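Local coordinates for protein Myo-inositol phosphohydrolase (Mitsuokella multacida, PDB 4WU3) that probably removes phosphate groups from myo-inositol hexakisphosphate (phytate), as a phosphatase of the protein-tyrosine-phosphatase-like phytase family, and is seen here with a bound inositol tetrakisphosphate, at residues 322-325 and 326-330; 492-495 and 496-500. The protein carries 2 engineered substitutions. All blocks are in the same frame, centred on the assembly; numbering follows the deposited sequence.

Interaction 1: 322-325 and 326-330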
loop_
_atom_site.group_PDB
_atom_site.type_symbol
_atom_site.label_atom_id
_atom_site.label_comp_id
_atom_site.label_asym_id
_atom_site.label_seq_id
_atom_site.Cartn_x
_atom_site.Cartn_y
_atom_site.Cartn_z
ATOM N N SER A 322 2.116 20.142 4.288
ATOM C CA SER A 322 2.292 19.701 2.904
ATOM C C SER A 322 3.533 20.323 2.267
ATOM O O SER A 322 4.235 19.662 1.501
ATOM C CB SER A 322 1.053 20.048 2.075
ATOM O OG SER A 322 0.776 21.436 2.160
ATOM N N VAL A 323 3.804 21.586 2.600
ATOM C CA VAL A 323 4.951 22.300 2.048
ATOM C C VAL A 323 6.239 21.757 2.648
ATOM O O VAL A 323 7.184 21.434 1.928
ATOM C CB VAL A 323 4.840 23.831 2.267
ATOM C CG1 VAL A 323 6.079 24.543 1.749
ATOM C CG2 VAL A 323 3.613 24.381 1.558
ATOM N N TRP A 324 6.274 21.642 3.969
ATOM C CA TRP A 324 7.414 21.040 4.636
ATOM C C TRP A 324 7.660 19.620 4.104
ATOM O O TRP A 324 8.797 19.244 3.811
ATOM C CB TRP A 324 7.168 21.004 6.143
ATOM C CG TRP A 324 8.203 20.260 6.898
ATOM C CD1 TRP A 324 9.340 20.774 7.463
ATOM C CD2 TRP A 324 8.201 18.861 7.198
ATOM N NE1 TRP A 324 10.048 19.772 8.089
ATOM C CE2 TRP A 324 9.371 18.589 7.935
ATOM C CE3 TRP A 324 7.331 17.809 6.901
ATOM C CZ2 TRP A 324 9.685 17.315 8.381
ATOM C CZ3 TRP A 324 7.647 16.548 7.338
ATOM C CH2 TRP A 324 8.814 16.305 8.073
ATOM N N ALA A 325 6.598 18.832 3.983
ATOM C CA ALA A 325 6.742 17.428 3.604
ATOM C C ALA A 325 7.302 17.285 2.191
ATOM O O ALA A 325 8.117 16.401 1.930
ATOM C CB ALA A 325 5.416 16.695 3.716
ATOM N N LYS A 326 6.844 18.152 1.291
ATOM C CA LYS A 326 7.338 18.184 -0.084
ATOM C C LYS A 326 8.836 18.504 -0.123
ATOM O O LYS A 326 9.613 17.796 -0.745
ATOM C CB LYS A 326 6.563 19.225 -0.892
ATOM C CG LYS A 326 6.881 19.239 -2.377
ATOM C CD LYS A 326 6.523 17.908 -3.017
ATOM C CE LYS A 326 6.775 17.913 -4.516
ATOM N NZ LYS A 326 8.229 17.811 -4.836
ATOM N N LYS A 327 9.237 19.569 0.558
ATOM C CA LYS A 327 10.639 19.933 0.628
ATOM C C LYS A 327 11.511 18.789 1.157
ATOM O O LYS A 327 12.663 18.665 0.757
ATOM C CB LYS A 327 10.836 21.164 1.510
ATOM C CG LYS A 327 12.264 21.690 1.504
ATOM C CD LYS A 327 12.511 22.631 2.673
ATOM C CE LYS A 327 13.989 22.928 2.866
ATOM N NZ LYS A 327 14.551 23.688 1.715
ATOM N N ASN A 328 10.965 17.968 2.056
ATOM C CA ASN A 328 11.736 16.895 2.681
ATOM C C ASN A 328 11.497 15.536 2.048
ATOM O O ASN A 328 11.982 14.518 2.540
ATOM C CB ASN A 328 11.444 16.833 4.174
ATOM C CG ASN A 328 12.028 18.006 4.917
ATOM O OD1 ASN A 328 13.220 18.044 5.185
ATOM N ND2 ASN A 328 11.198 18.971 5.240
ATOM N N LYS A 329 10.748 15.535 0.952
ATOM C CA LYS A 329 10.548 14.338 0.143
ATOM C C LYS A 329 9.808 13.230 0.879
ATOM O O LYS A 329 9.966 12.055 0.554
ATOM C CB LYS A 329 11.890 13.827 -0.392
ATOM C CG LYS A 329 12.585 14.808 -1.333
ATOM C CD LYS A 329 14.095 14.678 -1.236
ATOM C CE LYS A 329 14.793 15.964 -1.654
ATOM N NZ LYS A 329 15.674 15.767 -2.835
ATOM N N VAL A 330 8.992 13.608 1.856
ATOM C CA VAL A 330 8.190 12.638 2.598
ATOM C C VAL A 330 6.696 12.944 2.425
ATOM O O VAL A 330 5.855 12.487 3.196
ATOM C CB VAL A 330 8.586 12.600 4.089
ATOM C CG1 VAL A 330 10.020 12.127 4.255
ATOM C CG2 VAL A 330 8.448 13.972 4.719
#
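CG of Trp324 lies anti to the backbone N (chi1 173°), beside its own carbonyl carbon, which carries the indole forward along the helix toward Asn328, while Asn328, whose CG is turned away from the carbonyl carbon (chi1 -71°), folds its amide back toward the same residue. The two side chains cross at about a right angle, and Asn328 ND2 settles over one face of the indole, 3.1 Å above the ring plane and displaced toward its rim. The amide and ring planes are inclined by 41°, so this is a tilted perch and no flat stack. From there ND2 donates to Trp324 O at 2.8 Å, arriving from above the carbonyl plane, while the backbone N of Asn328 reaches that oxygen at 3.1 Å. One carbonyl near the end of the helix is thus gripped twice by a single residue. Asn328 is also where helical backbone angles are abandoned, and the helix ends in a Schellman motif: Lys329, at positive phi, is the C' residue, Val330 N bonds to Ala325 O at 2.9 Å, and Lys329 N bonds to Lys326 O at 3.0 Å. The reversal brings Val330 back against the helix, where its CG2 lies 3.8 Å from Trp324 CZ3, oblique to the ring, and 4.2 Å from Ala325 CB. Farther back, Lys327 N donates to Val323 O in an ordinary helical bond. The indole is fixed from outside as well, by a hydrogen bond from NE1 to Glu313 and an edge-to-face contact with Tyr310 of helix 291-313. At the turn, Lys329 NZ makes a salt bridge to Asp309 of the second subunit, placing this helix end at the dimer interface.

Interaction 2: 492-495 and 496-500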
loop_
_atom_site.group_PDB
_atom_site.type_symbol
_atom_site.label_atom_id
_atom_site.label_comp_id
_atom_site.label_asym_id
_atom_site.label_seq_id
_atom_site.Cartn_x
_atom_site.Cartn_y
_atom_site.Cartn_z
ATOM N N THR A 492 -6.349 37.571 -26.699
ATOM C CA THR A 492 -7.330 36.920 -25.837
ATOM C C THR A 492 -8.592 36.783 -26.666
ATOM O O THR A 492 -8.724 37.431 -27.713
ATOM C CB THR A 492 -7.666 37.724 -24.559
ATOM O OG1 THR A 492 -8.253 38.987 -24.899
ATOM C CG2 THR A 492 -6.436 37.965 -23.743
ATOM N N GLU A 493 -9.514 35.936 -26.218
ATOM C CA GLU A 493 -10.790 35.789 -26.917
ATOM C C GLU A 493 -11.589 37.079 -26.818
ATOM O O GLU A 493 -12.299 37.463 -27.755
ATOM C CB GLU A 493 -11.613 34.640 -26.339
ATOM C CG GLU A 493 -13.025 34.591 -26.895
ATOM C CD GLU A 493 -13.734 33.278 -26.611
ATOM O OE1 GLU A 493 -13.126 32.199 -26.831
ATOM O OE2 GLU A 493 -14.914 33.327 -26.192
ATOM N N GLN A 494 -11.479 37.739 -25.673
ATOM C CA GLN A 494 -12.179 38.992 -25.467
ATOM C C GLN A 494 -11.770 40.019 -26.511
ATOM O O GLN A 494 -12.632 40.652 -27.120
ATOM C CB GLN A 494 -11.905 39.548 -24.081
ATOM C CG GLN A 494 -12.349 40.988 -23.946
ATOM C CD GLN A 494 -12.502 41.401 -22.508
ATOM O OE1 GLN A 494 -11.809 40.899 -21.627
ATOM N NE2 GLN A 494 -13.418 42.322 -22.261
ATOM N N GLN A 495 -10.457 40.176 -26.705
ATOM C CA GLN A 495 -9.928 41.075 -27.727
ATOM C C GLN A 495 -10.472 40.710 -29.081
ATOM O O GLN A 495 -10.950 41.574 -29.803
ATOM C CB GLN A 495 -8.402 41.022 -27.770
ATOM C CG GLN A 495 -7.738 41.735 -26.613
ATOM C CD GLN A 495 -6.234 41.556 -26.589
ATOM O OE1 GLN A 495 -5.709 40.461 -26.813
ATOM N NE2 GLN A 495 -5.526 42.641 -26.322
ATOM N N LEU A 496 -10.412 39.426 -29.429
ATOM C CA LEU A 496 -10.990 38.965 -30.692
ATOM C C LEU A 496 -12.481 39.309 -30.816
ATOM O O LEU A 496 -12.922 39.814 -31.848
ATOM C CB LEU A 496 -10.806 37.451 -30.853
ATOM C CG LEU A 496 -11.418 36.864 -32.138
ATOM C CD1 LEU A 496 -10.800 37.514 -33.370
ATOM C CD2 LEU A 496 -11.237 35.350 -32.173
ATOM N N VAL A 497 -13.256 39.017 -29.778
ATOM C CA VAL A 497 -14.701 39.221 -29.833
ATOM C C VAL A 497 -15.074 40.707 -29.927
ATOM O O VAL A 497 -15.935 41.092 -30.715
ATOM C CB VAL A 497 -15.400 38.579 -28.614
ATOM C CG1 VAL A 497 -16.792 39.148 -28.433
ATOM C CG2 VAL A 497 -15.470 37.067 -28.789
ATOM N N GLU A 498 -14.412 41.548 -29.142
ATOM C CA GLU A 498 -14.794 42.960 -29.091
ATOM C C GLU A 498 -14.389 43.688 -30.366
ATOM O O GLU A 498 -15.150 44.486 -30.906
ATOM C CB GLU A 498 -14.224 43.621 -27.845
ATOM C CG GLU A 498 -14.909 43.123 -26.575
ATOM C CD GLU A 498 -14.332 43.707 -25.300
ATOM O OE1 GLU A 498 -13.289 44.392 -25.361
ATOM O OE2 GLU A 498 -14.917 43.476 -24.226
ATOM N N LYS A 499 -13.204 43.355 -30.860
ATOM C CA LYS A 499 -12.716 43.794 -32.167
ATOM C C LYS A 499 -13.750 43.551 -33.273
ATOM O O LYS A 499 -13.809 44.305 -34.242
ATOM C CB LYS A 499 -11.402 43.047 -32.455
ATOM C CG LYS A 499 -10.838 43.116 -33.864
ATOM C CD LYS A 499 -9.619 42.204 -33.969
ATOM C CE LYS A 499 -9.064 42.126 -35.382
ATOM N NZ LYS A 499 -8.096 41.002 -35.534
ATOM N N ASN A 500 -14.555 42.498 -33.140
ATOM C CA ASN A 500 -15.593 42.185 -34.136
ATOM C C ASN A 500 -16.992 42.677 -33.751
ATOM O O ASN A 500 -17.998 42.213 -34.291
ATOM C CB ASN A 500 -15.618 40.681 -34.438
ATOM C CG ASN A 500 -14.500 40.262 -35.382
ATOM O OD1 ASN A 500 -14.619 40.384 -36.601
ATOM N ND2 ASN A 500 -13.405 39.781 -34.820
#
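Gln494 and Glu498 join their side chains in a hydrogen bond that is nearly linear yet strikes the carboxylate from above: NE2 lies 2.7 Å from Glu498 OE2, with an N-H...O angle of 175°, but 48° out of the carboxylate plane. The bond spans one helical turn, i to i+4, in the short helix 493-499, whose first turn is closed by a capping box. There Thr492, the N-cap, accepts from Gln495 N through OG1 at 3.1 Å, and Gln495 OE1 takes the backbone N of Thr492 at 3.0 Å. The side chain of Gln495 stands beside its own backbone N, which lets its amide swing back to the cap. Gln494 instead runs out extended, and Glu498 leans back beside its own N, so the two chains meet at a slant with their amide and carboxylate planes 77° apart; OE2 nevertheless lies in the plane of the Gln494 amide. Were Gln494 an alanine, Glu498 OE2 would probably lose this donor and its carboxylate be freer to turn. On the buried side Glu493 and Val497 lie side by side, CG of the former 4.0 Å from CG2 of the latter. Glu493 sends OE2 on to His539, which ends strand 535-539 and opens the phosphate-binding P-loop, whose residues from Ser540 to Arg546 line the inositol phosphate pocket; its other oxygen lies close to Glu395, a pairing that could raise the affinity of one carboxylate for a proton. Leu496 packs on Asn398 and Leu401 of helix 398-411. At the C-terminal end, Asn500 ND2 donates to Leu496 O at 3.0 Å, with that oxygen nearly in the plane of the Asn500 amide.

How the interactions relate
Followed from the N terminus, the chain first meets interaction 1, at the end of helix 321-327, and only much later interaction 2, in helix 493-499. Each spans a single unbroken run of nine residues, so neither closes a long loop, and the two follow in series without nesting or crossing. Interaction 1 ends the short helix next to helices 219-230 and 291-313, before strand 339-340. Interaction 2 follows strand 490-491 and precedes strand 503-509 along the chain, and packs beside helix 398-411. Their centres are 43 Å apart and their nearest atoms about 30 Å. Together they illustrate local control of helix ends: residues 326-330 turn the chain out of one helix, residues 492-495 lead it into another.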